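Long-range contact in penicillin-binding protein 2B (Streptococcus pneumoniae, PDB 2WAD), which cross-links adjacent glycan strands of cell-wall peptidoglycan as a transpeptidase of the elongasome, and binds penicillin: residues A315-Y327 with V661-Y673. Residues are numbered along the deposited sequence; the frame is centred on the assembly and turned at random.
Sequences AFQDSVDALLKSY and VGPAIARDIINLY. Unlike the reference sequence in segment 661-673: A664 (reference Ser).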
loop_
_atom_site.group_PDB
_atom_site.type_symbol
_atom_site.label_atom_id
_atom_site.label_comp_id
_atom_site.label_asym_id
_atom_site.label_seq_id
_atom_site.Cartn_x
_atom_site.Cartn_y
_atom_site.Cartn_z
ATOM N N ALA A 315 -14.159 -11.135 -7.070
ATOM C CA ALA A 315 -15.606 -11.074 -7.221
ATOM C C ALA A 315 -16.199 -10.270 -6.069
ATOM O O ALA A 315 -17.021 -9.375 -6.291
ATOM C CB ALA A 315 -16.228 -12.493 -7.296
ATOM N N PHE A 316 -15.776 -10.580 -4.843
ATOM C CA PHE A 316 -16.182 -9.774 -3.692
ATOM C C PHE A 316 -15.798 -8.299 -3.870
ATOM O O PHE A 316 -16.626 -7.386 -3.751
ATOM C CB PHE A 316 -15.692 -10.347 -2.351
ATOM C CG PHE A 316 -16.271 -9.641 -1.173
ATOM C CD1 PHE A 316 -17.641 -9.642 -0.957
ATOM C CD2 PHE A 316 -15.464 -8.917 -0.314
ATOM C CE1 PHE A 316 -18.196 -8.945 0.111
ATOM C CE2 PHE A 316 -16.000 -8.223 0.760
ATOM C CZ PHE A 316 -17.362 -8.232 0.972
ATOM N N GLN A 317 -14.539 -8.067 -4.209
ATOM C CA GLN A 317 -14.065 -6.704 -4.400
ATOM C C GLN A 317 -14.861 -5.969 -5.480
ATOM O O GLN A 317 -15.149 -4.786 -5.325
ATOM C CB GLN A 317 -12.551 -6.672 -4.661
ATOM C CG GLN A 317 -11.999 -5.288 -5.047
ATOM C CD GLN A 317 -11.497 -4.465 -3.865
ATOM O OE1 GLN A 317 -11.531 -4.916 -2.721
ATOM N NE2 GLN A 317 -10.973 -3.277 -4.145
ATOM N N ASP A 318 -15.224 -6.666 -6.561
ATOM C CA ASP A 318 -15.993 -6.091 -7.657
ATOM C C ASP A 318 -17.374 -5.675 -7.162
ATOM O O ASP A 318 -17.903 -4.627 -7.546
ATOM C CB ASP A 318 -16.185 -7.096 -8.807
ATOM C CG ASP A 318 -14.918 -7.333 -9.612
ATOM O OD1 ASP A 318 -13.932 -6.580 -9.471
ATOM O OD2 ASP A 318 -14.921 -8.276 -10.422
ATOM N N SER A 319 -17.969 -6.517 -6.333
ATOM C CA SER A 319 -19.337 -6.253 -5.914
ATOM C C SER A 319 -19.390 -5.130 -4.866
ATOM O O SER A 319 -20.286 -4.289 -4.884
ATOM C CB SER A 319 -20.081 -7.552 -5.559
ATOM O OG SER A 319 -19.698 -8.044 -4.301
ATOM N N VAL A 320 -18.378 -5.030 -4.014
ATOM C CA VAL A 320 -18.253 -3.816 -3.188
ATOM C C VAL A 320 -18.059 -2.513 -4.002
ATOM O O VAL A 320 -18.729 -1.516 -3.754
ATOM C CB VAL A 320 -17.188 -3.988 -2.085
ATOM C CG1 VAL A 320 -17.078 -2.732 -1.230
ATOM C CG2 VAL A 320 -17.558 -5.179 -1.237
ATOM N N ASP A 321 -17.146 -2.512 -4.972
ATOM C CA ASP A 321 -16.977 -1.376 -5.888
ATOM C C ASP A 321 -18.317 -0.936 -6.513
ATOM O O ASP A 321 -18.628 0.250 -6.579
ATOM C CB ASP A 321 -15.986 -1.762 -7.007
ATOM C CG ASP A 321 -14.537 -1.922 -6.520
ATOM O OD1 ASP A 321 -13.708 -2.392 -7.313
ATOM O OD2 ASP A 321 -14.165 -1.569 -5.375
ATOM N N ALA A 322 -19.131 -1.890 -6.962
ATOM C CA ALA A 322 -20.425 -1.590 -7.597
ATOM C C ALA A 322 -21.389 -0.961 -6.612
ATOM O O ALA A 322 -22.055 0.030 -6.935
ATOM C CB ALA A 322 -21.051 -2.858 -8.247
ATOM N N LEU A 323 -21.455 -1.525 -5.409
ATOM C CA LEU A 323 -22.306 -0.981 -4.350
ATOM C C LEU A 323 -21.946 0.484 -4.084
ATOM O O LEU A 323 -22.818 1.378 -4.111
ATOM C CB LEU A 323 -22.150 -1.830 -3.079
ATOM C CG LEU A 323 -23.078 -1.544 -1.897
ATOM C CD1 LEU A 323 -24.502 -1.990 -2.290
ATOM C CD2 LEU A 323 -22.591 -2.295 -0.673
ATOM N N LEU A 324 -20.657 0.744 -3.844
ATOM C CA LEU A 324 -20.243 2.111 -3.501
ATOM C C LEU A 324 -20.590 3.047 -4.654
ATOM O O LEU A 324 -21.027 4.174 -4.463
ATOM C CB LEU A 324 -18.748 2.212 -3.176
ATOM C CG LEU A 324 -18.263 2.120 -1.731
ATOM C CD1 LEU A 324 -18.979 1.068 -0.899
ATOM C CD2 LEU A 324 -16.731 1.918 -1.734
ATOM N N LYS A 325 -20.380 2.568 -5.867
ATOM C CA LYS A 325 -20.684 3.388 -7.017
ATOM C C LYS A 325 -22.203 3.603 -7.151
ATOM O O LYS A 325 -22.672 4.708 -7.431
ATOM C CB LYS A 325 -20.053 2.769 -8.270
ATOM C CG LYS A 325 -19.633 3.838 -9.273
ATOM C CD LYS A 325 -19.111 3.267 -10.576
ATOM C CE LYS A 325 -18.784 4.430 -11.509
ATOM N NZ LYS A 325 -18.219 3.978 -12.819
ATOM N N SER A 326 -22.977 2.561 -6.892
ATOM C CA SER A 326 -24.427 2.703 -6.883
ATOM C C SER A 326 -24.953 3.727 -5.855
ATOM O O SER A 326 -25.653 4.689 -6.201
ATOM C CB SER A 326 -25.081 1.326 -6.716
ATOM O OG SER A 326 -26.474 1.497 -6.545
ATOM N N TYR A 327 -24.595 3.542 -4.587
ATOM C CA TYR A 327 -24.910 4.531 -3.570
ATOM C C TYR A 327 -24.382 5.942 -3.829
ATOM O O TYR A 327 -25.103 6.936 -3.676
ATOM C CB TYR A 327 -24.463 4.058 -2.177
ATOM C CG TYR A 327 -25.414 3.126 -1.468
ATOM C CD1 TYR A 327 -26.452 3.622 -0.676
ATOM C CD2 TYR A 327 -25.273 1.742 -1.579
ATOM C CE1 TYR A 327 -27.303 2.758 -0.014
ATOM C CE2 TYR A 327 -26.114 0.880 -0.917
ATOM C CZ TYR A 327 -27.128 1.388 -0.136
ATOM O OH TYR A 327 -27.957 0.508 0.530
ATOM N N VAL A 661 -27.218 6.925 4.605
ATOM C CA VAL A 661 -26.861 5.714 3.861
ATOM C C VAL A 661 -25.674 4.950 4.443
ATOM O O VAL A 661 -25.412 3.825 4.034
ATOM C CB VAL A 661 -26.631 6.008 2.366
ATOM C CG1 VAL A 661 -27.877 6.700 1.753
ATOM C CG2 VAL A 661 -25.400 6.893 2.154
ATOM N N GLY A 662 -24.983 5.523 5.425
ATOM C CA GLY A 662 -23.788 4.875 5.973
ATOM C C GLY A 662 -24.051 3.469 6.481
ATOM O O GLY A 662 -23.448 2.522 6.012
ATOM N N PRO A 663 -24.947 3.325 7.455
ATOM C CA PRO A 663 -25.335 2.019 7.987
ATOM C C PRO A 663 -25.862 1.076 6.904
ATOM O O PRO A 663 -25.627 -0.131 6.974
ATOM C CB PRO A 663 -26.475 2.362 8.957
ATOM C CG PRO A 663 -26.199 3.813 9.363
ATOM C CD PRO A 663 -25.555 4.456 8.194
ATOM N N ALA A 664 -26.538 1.615 5.889
ATOM C CA ALA A 664 -27.146 0.766 4.854
ATOM C C ALA A 664 -26.055 0.209 3.944
ATOM O O ALA A 664 -26.098 -0.950 3.518
ATOM C CB ALA A 664 -28.189 1.552 4.040
ATOM N N ILE A 665 -25.058 1.027 3.649
ATOM C CA ILE A 665 -23.899 0.526 2.907
ATOM C C ILE A 665 -23.180 -0.570 3.692
ATOM O O ILE A 665 -22.941 -1.650 3.158
ATOM C CB ILE A 665 -22.919 1.650 2.505
ATOM C CG1 ILE A 665 -23.618 2.638 1.562
ATOM C CG2 ILE A 665 -21.689 1.056 1.823
ATOM C CD1 ILE A 665 -22.922 3.995 1.479
ATOM N N ALA A 666 -22.890 -0.306 4.968
ATOM C CA ALA A 666 -22.261 -1.288 5.861
ATOM C C ALA A 666 -23.035 -2.617 5.886
ATOM O O ALA A 666 -22.473 -3.706 5.782
ATOM C CB ALA A 666 -22.135 -0.697 7.302
ATOM N N ARG A 667 -24.344 -2.527 6.056
ATOM C CA ARG A 667 -25.212 -3.705 6.070
ATOM C C ARG A 667 -25.128 -4.457 4.756
ATOM O O ARG A 667 -25.046 -5.685 4.725
ATOM C CB ARG A 667 -26.643 -3.189 6.256
ATOM C CG ARG A 667 -27.729 -4.269 6.141
ATOM C CD ARG A 667 -29.071 -3.575 5.980
ATOM N NE ARG A 667 -29.173 -3.002 4.635
ATOM C CZ ARG A 667 -29.901 -1.935 4.340
ATOM N NH1 ARG A 667 -30.559 -1.317 5.312
ATOM N NH2 ARG A 667 -29.961 -1.487 3.086
ATOM N N ASP A 668 -25.199 -3.723 3.649
ATOM C CA ASP A 668 -25.259 -4.383 2.355
ATOM C C ASP A 668 -23.913 -5.026 2.029
ATOM O O ASP A 668 -23.878 -6.007 1.281
ATOM C CB ASP A 668 -25.609 -3.406 1.241
ATOM C CG ASP A 668 -27.072 -2.993 1.243
ATOM O OD1 ASP A 668 -27.404 -2.106 0.438
ATOM O OD2 ASP A 668 -27.878 -3.504 2.042
ATOM N N ILE A 669 -22.817 -4.448 2.520
ATOM C CA ILE A 669 -21.521 -5.111 2.375
ATOM C C ILE A 669 -21.488 -6.385 3.206
ATOM O O ILE A 669 -20.954 -7.403 2.764
ATOM C CB ILE A 669 -20.309 -4.221 2.747
ATOM C CG1 ILE A 669 -20.130 -3.095 1.723
ATOM C CG2 ILE A 669 -19.018 -5.056 2.821
ATOM C CD1 ILE A 669 -19.266 -1.920 2.214
ATOM N N ILE A 670 -22.045 -6.330 4.412
ATOM C CA ILE A 670 -22.097 -7.528 5.240
ATOM C C ILE A 670 -22.947 -8.621 4.581
ATOM O O ILE A 670 -22.535 -9.786 4.548
ATOM C CB ILE A 670 -22.498 -7.212 6.705
ATOM C CG1 ILE A 670 -21.350 -6.430 7.365
ATOM C CG2 ILE A 670 -22.766 -8.492 7.524
ATOM C CD1 ILE A 670 -21.578 -6.063 8.794
ATOM N N ASN A 671 -24.119 -8.262 4.060
ATOM C CA ASN A 671 -24.987 -9.247 3.406
ATOM C C ASN A 671 -24.261 -9.791 2.180
ATOM O O ASN A 671 -24.344 -10.975 1.887
ATOM C CB ASN A 671 -26.295 -8.617 2.912
ATOM C CG ASN A 671 -27.305 -8.384 4.010
ATOM O OD1 ASN A 671 -27.225 -8.978 5.076
ATOM N ND2 ASN A 671 -28.316 -7.559 3.718
ATOM N N LEU A 672 -23.563 -8.930 1.443
ATOM C CA LEU A 672 -22.855 -9.400 0.244
ATOM C C LEU A 672 -21.859 -10.474 0.628
ATOM O O LEU A 672 -21.766 -11.521 -0.014
ATOM C CB LEU A 672 -22.154 -8.267 -0.498
ATOM C CG LEU A 672 -23.013 -7.458 -1.479
ATOM C CD1 LEU A 672 -22.371 -6.127 -1.866
ATOM C CD2 LEU A 672 -23.410 -8.265 -2.732
ATOM N N TYR A 673 -21.127 -10.220 1.709
ATOM C CA TYR A 673 -20.149 -11.184 2.199
ATOM C C TYR A 673 -20.751 -12.503 2.662
ATOM O O TYR A 673 -20.190 -13.571 2.390
ATOM C CB TYR A 673 -19.336 -10.598 3.353
ATOM C CG TYR A 673 -18.173 -11.488 3.721
ATOM C CD1 TYR A 673 -17.110 -11.671 2.842
ATOM C CD2 TYR A 673 -18.143 -12.162 4.934
ATOM C CE1 TYR A 673 -16.038 -12.508 3.167
ATOM C CE2 TYR A 673 -17.072 -12.964 5.280
ATOM C CZ TYR A 673 -16.021 -13.134 4.392
ATOM O OH TYR A 673 -14.971 -13.951 4.719
HETATM O O HOH W 1 -30.822 0.887 1.813
#
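F316 meets Y673 in a T-shaped stack: the edge of the Y673 ring, led by CD1, points at one face of F316, with the planes 69° apart and the ring centroids separated by 5.4 Å. With chi1 of -172°, F316 sends its ring away from its own backbone N and across to the second helix, where CE1 comes within 3.6 Å of the backbone N of Y673. S319 makes a looser contact, its OG facing the two methyls of L672. CG2 of V320 covers the opposite face of the F316 ring, while CG1 of the same valine lies near CD1 of I669, a knob seated among F316, V320, L323 and L324. Further along, L323 is the reciprocal knob, entering the hole formed by I665, D668, I669 and L672; its CD2 reaches CG1 of I669 at 3.5 Å. Beside it, CD1 of L324 rests on CG2 of I665. Y327 finishes the row, lying among V661, A664, I665 and D668. CG1 of I665 sits over the centre of its ring in a CH-pi contact, 3.6 Å from the centroid. At the ring edge, Y327 OH donates to D668 OD1 (2.7 Å), meeting it from above the carboxylate plane. The other oxygen, OD2, is gripped side-on by NE and NH2 of R667, with NE at 2.9 Å; this salt bridge would hold the acceptor in place and favour its charged form. A water joins Y327 OH to R667 NH2. The helices run nearly antiparallel, at 155°, and their buried side chains rest on strands 342-348, 355-363 and 645-650. This pairing of the first and last helices of the transpeptidase domain on one face of its central antiparallel sheet is typical of the penicillin-binding transpeptidase fold, shared with serine beta-lactamases.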